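Uncharacterized HTH-type transcriptional regulator YurK (Bacillus subtilis, PDB 2IKK) probably binds DNA as a GntR-type transcription factor, and is represented here by its C-terminal UTRA domain, probably the effector-sensing part. Local coordinates at residues V58-R63 / V76-L81; I140-F145 / Y153-L158; D82-I87 / Y105-T110. One frame throughout, in Å; residues are numbered along the deposited sequence.

Overall arrangement
All three contacts belong to the UTRA domain and come along the chain in the order 1, 3, 2. Interactions 1 and 2 lie within two beta hairpins of one six-stranded antiparallel sheet, their centres about 10 Å apart. Strands 71-80 and 150-160 lie side by side in it, and a probable hydrogen bond between Thr77 OG1 and Ser155 OG ties the hairpins together. Interaction 3 joins the loops that precede and follow helix 97-105, with its centre about 12 Å from that of interaction 1 and about 16 Å from that of interaction 2. Ile87 packs on Val59, while the backbone N of Thr110 probably hydrogen-bonds to Phe145 O, anchoring the helical connection to both hairpins.

Interaction 1: residues V58-R63 / V76-L81; sequences VVELKR and VTHYPL. With SO4 (sulfate ion), chain C.
Val59 pairs with Tyr79 and Leu61 with Thr77 in antiparallel hydrogen-bonded register, the two strand axes running at 159° to each other. Each pair is closed by two N-H...O bonds; the one from Leu61 N to Thr77 O, at 2.8 Å, is almost straight. On the face that carries Glu60, His78 and Val76, the side chains of Glu60 and His78 run side by side and point the same way, with carboxylate and ring planes 72° apart. His78 NE2 donates to Glu60 OE2 over 2.8 Å, meeting the oxygen from its anti side in a bond that is not straight but is likely to restrain the rotation of the ring. The extended Glu60 chain leaves with CG opposite the backbone N (chi1 -177°), which also lays Glu60 CG against Val76 CG1 at 3.7 Å. Val58 CG2 touches the edge of the same imidazole at His78 CD2, 3.7 Å away. Strands 57-66 and 71-80 form a beta hairpin within the antiparallel sheet of the UTRA domain, and helix 44-50 packs against this face through Ile46 and Leu50. Lys62 lies alongside Val76, and its amino group reaches Glu124 in a salt bridge. On the other face, Leu61 CD2 comes to the ring edge of Tyr79 at CE2, 4.0 Å away, where Met97 of helix 97-105 adjoins both. Val59 CG2 and Leu81 CD2 are pressed to 3.3 Å, tighter than usual for two methyl groups. Arg63 bends at its third torsion and presents the guanidinium edge to a sulfate, probably from the crystallisation liquor: Arg63 NH1 reaches sulfate O1 at 2.7 Å and Arg63 NH2 reaches sulfate O3 at 3.1 Å. Met97 N and His98 ND1 also hydrogen-bond to the anion, while Arg63 NH2 bridges to Glu75.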
# COMPACT_ATOMS: atom_id res chain seq x y z
N VAL A 58 9.04 -14.37 23.46
CA VAL A 58 8.81 -14.49 22.04
C VAL A 58 10.10 -14.72 21.31
O VAL A 58 11.15 -14.34 21.82
CB VAL A 58 8.07 -13.22 21.46
CG1 VAL A 58 6.65 -13.06 22.04
CG2 VAL A 58 8.91 -12.00 21.66
N VAL A 59 10.06 -15.39 20.18
CA VAL A 59 11.27 -15.52 19.38
C VAL A 59 11.27 -14.32 18.41
O VAL A 59 10.29 -14.14 17.69
CB VAL A 59 11.24 -16.84 18.56
CG1 VAL A 59 12.39 -16.90 17.62
CG2 VAL A 59 11.28 -18.01 19.54
N GLU A 60 12.33 -13.50 18.43
CA GLU A 60 12.46 -12.35 17.50
C GLU A 60 13.34 -12.74 16.34
O GLU A 60 14.54 -12.91 16.50
CB GLU A 60 13.00 -11.13 18.25
CG GLU A 60 13.10 -9.86 17.35
CD GLU A 60 13.40 -8.62 18.16
OE1 GLU A 60 14.58 -8.53 18.51
OE2 GLU A 60 12.49 -7.83 18.53
N LEU A 61 12.73 -13.02 15.19
CA LEU A 61 13.45 -13.53 14.09
C LEU A 61 13.68 -12.34 13.17
O LEU A 61 12.73 -11.71 12.71
CB LEU A 61 12.62 -14.59 13.38
CG LEU A 61 13.07 -14.97 11.96
CD1 LEU A 61 14.40 -15.64 12.08
CD2 LEU A 61 12.12 -15.83 11.16
N LYS A 62 14.94 -12.08 12.87
CA LYS A 62 15.33 -11.03 11.88
C LYS A 62 15.92 -11.65 10.59
O LYS A 62 16.82 -12.52 10.61
CB LYS A 62 16.30 -10.03 12.50
CG LYS A 62 15.70 -9.35 13.70
CD LYS A 62 16.65 -8.28 14.26
CE LYS A 62 15.94 -7.40 15.29
NZ LYS A 62 17.02 -6.66 16.03
N ARG A 63 15.34 -11.27 9.47
CA ARG A 63 15.81 -11.76 8.21
C ARG A 63 15.91 -10.65 7.17
O ARG A 63 15.18 -9.71 7.24
CB ARG A 63 14.86 -12.82 7.69
CG ARG A 63 14.77 -14.10 8.64
CD ARG A 63 14.00 -15.31 8.00
NE ARG A 63 12.61 -14.97 7.67
CZ ARG A 63 11.70 -15.81 7.13
NH1 ARG A 63 11.99 -17.09 6.85
NH2 ARG A 63 10.46 -15.36 6.88
N VAL A 76 11.24 -8.29 10.62
CA VAL A 76 11.43 -8.68 12.03
C VAL A 76 10.06 -9.34 12.37
O VAL A 76 9.07 -8.65 12.32
CB VAL A 76 11.65 -7.50 12.96
CG1 VAL A 76 11.76 -7.95 14.44
CG2 VAL A 76 12.93 -6.67 12.51
N THR A 77 10.07 -10.64 12.71
CA THR A 77 8.81 -11.35 13.05
C THR A 77 8.91 -11.93 14.47
O THR A 77 10.02 -12.38 14.88
CB THR A 77 8.65 -12.42 12.00
OG1 THR A 77 8.42 -11.77 10.71
CG2 THR A 77 7.54 -13.46 12.31
N HIS A 78 7.78 -11.94 15.18
CA HIS A 78 7.80 -12.44 16.58
C HIS A 78 6.82 -13.59 16.64
O HIS A 78 5.72 -13.48 16.14
CB HIS A 78 7.32 -11.37 17.57
CG HIS A 78 8.28 -10.21 17.68
ND1 HIS A 78 8.31 -9.20 16.75
CD2 HIS A 78 9.30 -9.97 18.54
CE1 HIS A 78 9.28 -8.33 17.06
NE2 HIS A 78 9.88 -8.77 18.16
N TYR A 79 7.30 -14.69 17.24
CA TYR A 79 6.51 -15.91 17.43
C TYR A 79 6.38 -16.13 18.92
O TYR A 79 7.35 -16.16 19.60
CB TYR A 79 7.23 -17.16 16.82
CG TYR A 79 7.43 -17.09 15.35
CD1 TYR A 79 6.41 -17.41 14.45
CD2 TYR A 79 8.66 -16.62 14.84
CE1 TYR A 79 6.66 -17.35 13.04
CE2 TYR A 79 8.89 -16.55 13.48
CZ TYR A 79 7.88 -16.86 12.60
OH TYR A 79 8.11 -16.77 11.27
N PRO A 80 5.18 -16.33 19.40
CA PRO A 80 5.02 -16.57 20.82
C PRO A 80 5.45 -18.00 21.17
O PRO A 80 4.90 -18.94 20.66
CB PRO A 80 3.55 -16.40 21.05
CG PRO A 80 2.90 -16.58 19.65
CD PRO A 80 3.94 -16.27 18.64
N LEU A 81 6.38 -18.11 22.12
CA LEU A 81 6.94 -19.41 22.48
C LEU A 81 5.93 -20.27 23.25
O LEU A 81 5.99 -21.51 23.23
CB LEU A 81 8.16 -19.25 23.37
CG LEU A 81 9.60 -19.44 22.88
CD1 LEU A 81 9.84 -20.47 21.69
CD2 LEU A 81 10.34 -18.07 22.69
S SO4 C . 8.56 -18.09 5.16
O1 SO4 C . 9.68 -18.35 6.07
O2 SO4 C . 8.90 -18.51 3.80
O3 SO4 C . 8.23 -16.69 5.20
O4 SO4 C . 7.37 -18.90 5.52

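Interaction 2: residues I140-F145 / Y153-L158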
# COMPACT_ATOMS: atom_id res chain seq x y z
N ILE A 140 5.36 -2.43 6.47
CA ILE A 140 4.17 -3.22 6.46
C ILE A 140 4.09 -3.95 7.80
O ILE A 140 5.03 -4.75 8.12
CB ILE A 140 4.17 -4.25 5.32
CG1 ILE A 140 4.10 -3.59 3.93
CG2 ILE A 140 2.97 -5.31 5.61
CD1 ILE A 140 2.76 -2.87 3.70
N ASP A 141 3.00 -3.69 8.54
CA ASP A 141 2.80 -4.25 9.88
C ASP A 141 1.74 -5.33 9.70
O ASP A 141 0.59 -5.03 9.37
CB ASP A 141 2.40 -3.15 10.84
CG ASP A 141 2.15 -3.64 12.25
OD1 ASP A 141 1.94 -4.85 12.39
OD2 ASP A 141 2.10 -2.84 13.21
N LYS A 142 2.17 -6.59 9.84
CA LYS A 142 1.33 -7.77 9.56
C LYS A 142 1.04 -8.60 10.81
O LYS A 142 1.95 -8.95 11.56
CB LYS A 142 1.94 -8.64 8.47
CG LYS A 142 1.25 -10.02 8.29
CD LYS A 142 1.77 -10.83 7.05
CE LYS A 142 2.62 -12.00 7.37
NZ LYS A 142 2.84 -12.95 6.10
N THR A 143 -0.25 -8.91 11.04
CA THR A 143 -0.55 -9.95 12.05
C THR A 143 -1.23 -11.13 11.28
O THR A 143 -2.15 -10.91 10.46
CB THR A 143 -1.41 -9.45 13.11
OG1 THR A 143 -0.77 -8.31 13.71
CG2 THR A 143 -1.65 -10.53 14.20
N ALA A 144 -0.72 -12.34 11.52
CA ALA A 144 -1.25 -13.54 10.82
C ALA A 144 -2.09 -14.21 11.89
O ALA A 144 -1.73 -14.18 13.10
CB ALA A 144 -0.14 -14.47 10.42
N PHE A 145 -3.14 -14.88 11.43
CA PHE A 145 -4.16 -15.53 12.30
C PHE A 145 -4.46 -16.92 11.76
O PHE A 145 -4.28 -17.18 10.56
CB PHE A 145 -5.48 -14.76 12.17
CG PHE A 145 -5.42 -13.37 12.77
CD1 PHE A 145 -5.74 -13.15 14.12
CD2 PHE A 145 -5.03 -12.29 11.97
CE1 PHE A 145 -5.69 -11.85 14.69
CE2 PHE A 145 -4.96 -10.98 12.55
CZ PHE A 145 -5.30 -10.75 13.88
N TYR A 153 1.48 -15.06 14.65
CA TYR A 153 2.74 -14.35 14.65
C TYR A 153 2.56 -12.93 14.12
O TYR A 153 1.49 -12.57 13.52
CB TYR A 153 3.78 -15.11 13.84
CG TYR A 153 3.45 -15.20 12.34
CD1 TYR A 153 3.77 -14.17 11.48
CD2 TYR A 153 2.91 -16.38 11.78
CE1 TYR A 153 3.51 -14.23 10.10
CE2 TYR A 153 2.68 -16.49 10.42
CZ TYR A 153 2.93 -15.37 9.57
OH TYR A 153 2.69 -15.38 8.22
N CYS A 154 3.55 -12.06 14.36
CA CYS A 154 3.39 -10.74 13.74
C CYS A 154 4.69 -10.34 13.09
O CYS A 154 5.74 -10.77 13.56
CB CYS A 154 2.90 -9.71 14.78
SG CYS A 154 3.90 -9.53 16.28
N SER A 155 4.65 -9.50 12.05
CA SER A 155 5.87 -9.25 11.26
C SER A 155 5.88 -7.77 10.98
O SER A 155 4.84 -7.14 10.84
CB SER A 155 5.81 -10.07 9.94
OG SER A 155 5.92 -11.55 9.99
N LEU A 156 7.07 -7.20 10.88
CA LEU A 156 7.20 -5.83 10.40
C LEU A 156 8.22 -5.99 9.28
O LEU A 156 9.27 -6.60 9.50
CB LEU A 156 7.76 -4.99 11.47
CG LEU A 156 7.15 -3.67 11.88
CD1 LEU A 156 5.63 -3.70 12.19
CD2 LEU A 156 7.99 -3.19 13.08
N PHE A 157 7.80 -5.61 8.10
CA PHE A 157 8.66 -5.61 6.91
C PHE A 157 8.99 -4.16 6.58
O PHE A 157 8.08 -3.31 6.52
CB PHE A 157 7.96 -6.26 5.71
CG PHE A 157 7.44 -7.68 5.94
CD1 PHE A 157 8.27 -8.78 5.71
CD2 PHE A 157 6.12 -7.90 6.32
CE1 PHE A 157 7.78 -10.07 5.88
CE2 PHE A 157 5.63 -9.25 6.52
CZ PHE A 157 6.46 -10.28 6.27
N LEU A 158 10.28 -3.86 6.38
CA LEU A 158 10.79 -2.52 6.02
C LEU A 158 11.41 -2.59 4.65
O LEU A 158 12.15 -3.56 4.33
CB LEU A 158 11.77 -1.99 7.05
CG LEU A 158 11.17 -1.75 8.39
CD1 LEU A 158 12.28 -1.53 9.36
CD2 LEU A 158 10.26 -0.55 8.35
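The methyl group of Ala144 sits over one face of the Tyr153 ring, its CB 3.5 Å from the ring centroid and 19° off the normal, in a CH-pi contact. Tyr153 reaches this position because its CG stands between the backbone N and the carbonyl carbon (chi1 66°), which swings the ring across the neighbouring strand. The aliphatic end of Lys142 approaches the same ring from its edge, with Lys142 CE 3.6 Å from Tyr153 CE1. Bent at its third torsion, Lys142 then brings NZ to Tyr153 OH at 3.2 Å, a weak hydrogen bond. Lys142 CE also lies near the plane of the Phe157 ring, at its edge, so the lysine chain runs between two aromatic residues. Beyond it, Ile140 CG2 meets Phe157 CD2 obliquely at 4.1 Å. These residues share one face of a beta hairpin, strands 136-146 and 150-160 of the six-stranded UTRA sheet, whose axes run at 162° here. Five backbone bonds fix its register, among them the nearly linear Lys142 N to Ser155 O at 2.9 Å. His98 adds a ring roughly perpendicular to that of Tyr153. The reverse face carries Asp141, Leu156, Thr143 and Cys154. There the Leu156 side chain slants across that of Asp141, with Leu156 CD1 3.5 Å from Asp141 CG, while Asp141 OD1 forms a salt bridge with Lys49 of helix 44-50. The same helix packs against Cys154 through Ile46, Lys49 and Leu50.

Interaction 3: residues D82-I87 / Y105-T110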
# COMPACT_ATOMS: atom_id res chain seq x y z
N ASP A 82 4.96 -19.62 23.84
CA ASP A 82 3.93 -20.37 24.56
C ASP A 82 3.00 -21.14 23.60
O ASP A 82 2.38 -22.14 24.00
CB ASP A 82 3.17 -19.41 25.48
CG ASP A 82 4.02 -19.05 26.77
OD1 ASP A 82 4.54 -19.99 27.43
OD2 ASP A 82 4.23 -17.85 27.12
N LEU A 83 2.84 -20.66 22.36
CA LEU A 83 2.01 -21.36 21.41
C LEU A 83 2.84 -22.35 20.60
O LEU A 83 2.31 -23.41 20.16
CB LEU A 83 1.37 -20.37 20.45
CG LEU A 83 -0.02 -19.78 20.71
CD1 LEU A 83 0.20 -18.79 21.83
CD2 LEU A 83 -0.51 -19.11 19.36
N PHE A 84 4.10 -21.97 20.37
CA PHE A 84 5.04 -22.69 19.51
C PHE A 84 6.28 -23.06 20.29
O PHE A 84 7.41 -22.62 20.00
CB PHE A 84 5.34 -21.88 18.22
CG PHE A 84 4.08 -21.43 17.49
CD1 PHE A 84 3.30 -22.35 16.88
CD2 PHE A 84 3.70 -20.08 17.43
CE1 PHE A 84 2.10 -22.00 16.21
CE2 PHE A 84 2.54 -19.70 16.80
CZ PHE A 84 1.71 -20.68 16.18
N PRO A 85 6.12 -23.93 21.30
CA PRO A 85 7.30 -24.17 22.13
C PRO A 85 8.51 -24.76 21.30
O PRO A 85 8.31 -25.58 20.42
CB PRO A 85 6.76 -25.15 23.22
CG PRO A 85 5.56 -25.80 22.57
CD PRO A 85 4.94 -24.69 21.73
N GLY A 86 9.72 -24.25 21.56
CA GLY A 86 10.91 -24.67 20.85
C GLY A 86 11.03 -24.24 19.38
O GLY A 86 11.86 -24.78 18.65
N ILE A 87 10.24 -23.27 18.94
CA ILE A 87 10.19 -22.93 17.48
C ILE A 87 11.54 -22.32 17.02
O ILE A 87 11.99 -22.49 15.88
CB ILE A 87 9.00 -22.01 17.09
CG1 ILE A 87 8.90 -21.88 15.54
CG2 ILE A 87 9.12 -20.65 17.84
CD1 ILE A 87 7.47 -21.49 15.05
N TYR A 105 3.77 -27.84 14.10
CA TYR A 105 2.70 -27.42 14.99
C TYR A 105 1.27 -27.63 14.48
O TYR A 105 0.31 -27.33 15.20
CB TYR A 105 2.92 -25.95 15.40
CG TYR A 105 4.26 -25.76 16.03
CD1 TYR A 105 5.34 -25.28 15.27
CD2 TYR A 105 4.48 -26.05 17.38
CE1 TYR A 105 6.58 -25.14 15.81
CE2 TYR A 105 5.71 -25.91 17.93
CZ TYR A 105 6.75 -25.40 17.15
OH TYR A 105 7.98 -25.29 17.73
N LYS A 106 1.13 -28.19 13.27
CA LYS A 106 -0.16 -28.36 12.58
C LYS A 106 -0.96 -27.02 12.49
O LYS A 106 -2.18 -26.98 12.57
CB LYS A 106 -0.98 -29.46 13.28
CG LYS A 106 -0.18 -30.76 13.48
CD LYS A 106 0.51 -31.17 12.19
CE LYS A 106 1.30 -32.47 12.39
NZ LYS A 106 2.22 -32.64 11.25
N VAL A 107 -0.24 -25.92 12.29
CA VAL A 107 -0.89 -24.63 12.17
C VAL A 107 -0.71 -24.08 10.77
O VAL A 107 0.40 -24.07 10.19
CB VAL A 107 -0.37 -23.63 13.30
CG1 VAL A 107 -0.74 -22.18 13.01
CG2 VAL A 107 -0.90 -24.06 14.71
N VAL A 108 -1.82 -23.61 10.21
CA VAL A 108 -1.82 -22.90 8.92
C VAL A 108 -2.56 -21.56 9.09
O VAL A 108 -3.70 -21.58 9.64
CB VAL A 108 -2.51 -23.80 7.80
CG1 VAL A 108 -2.77 -23.06 6.60
CG2 VAL A 108 -1.52 -24.96 7.44
N PRO A 109 -1.96 -20.41 8.64
CA PRO A 109 -2.70 -19.17 8.70
C PRO A 109 -3.91 -19.19 7.76
O PRO A 109 -3.85 -19.76 6.66
CB PRO A 109 -1.66 -18.04 8.35
CG PRO A 109 -0.40 -18.69 8.04
CD PRO A 109 -0.57 -20.23 8.16
N THR A 110 -5.00 -18.60 8.20
CA THR A 110 -6.23 -18.53 7.45
C THR A 110 -6.48 -17.12 6.92
O THR A 110 -7.29 -16.93 6.05
CB THR A 110 -7.43 -18.93 8.36
OG1 THR A 110 -7.45 -18.13 9.55
CG2 THR A 110 -7.27 -20.43 8.78
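Phe84 and Tyr105 bring two irregular segments together, their CA atoms 6.9 Å apart: residues 84-87 form a type II beta turn, and Tyr105 ends a helix that Lys106 leaves with positive phi. Gly86 also takes positive phi within the turn, which is closed by a weak bond from Ile87 N to Phe84 O. The Tyr105 side chain lies across this turn and meets Phe84, Pro85 and Ile87. Phe84 turns its edge to the face of Tyr105 in a T-shaped stack, with ring planes at 77° and centroids 5.2 Å apart. Phe84 CD1 stands over the rim of the tyrosine ring, 3.6 Å from Tyr105 CG, while Phe84 CB covers the same ring nearer the hydroxyl end as a CH-pi donor. Phe84 takes this pose with CG opposite its own carbonyl carbon (chi1 -51°). Further along its edge, Phe84 CE1 meets Val107 CG2 at 3.9 Å. Ile87 CD1 approaches Tyr105 CE1 to 3.8 Å, and the Pro85 ring and the Tyr105 side chain run past each other in opposite directions, closest at Pro85 CD and Tyr105 CE2. At the far end of the ring Tyr105 OH donates to Pro85 O over 2.7 Å, arriving from above the carbonyl plane, 48° out of it. The contact thus links the loop after strand 71-80 to the end of helix 97-105 in the UTRA domain, with Leu101 of that helix and Ile152 of strand 150-160 also packing on Phe84. Replacing Tyr105 with a phenylalanine would probably keep the stack on Phe84 but leave Pro85 O without this hydroxyl partner and the turn less firmly tied to the helix end. Apolar contacts thus hold the ring, with Phe84, Pro85 and Ile87 packed against it, while a single hydroxyl bond to a backbone oxygen of the turn fixes its far end.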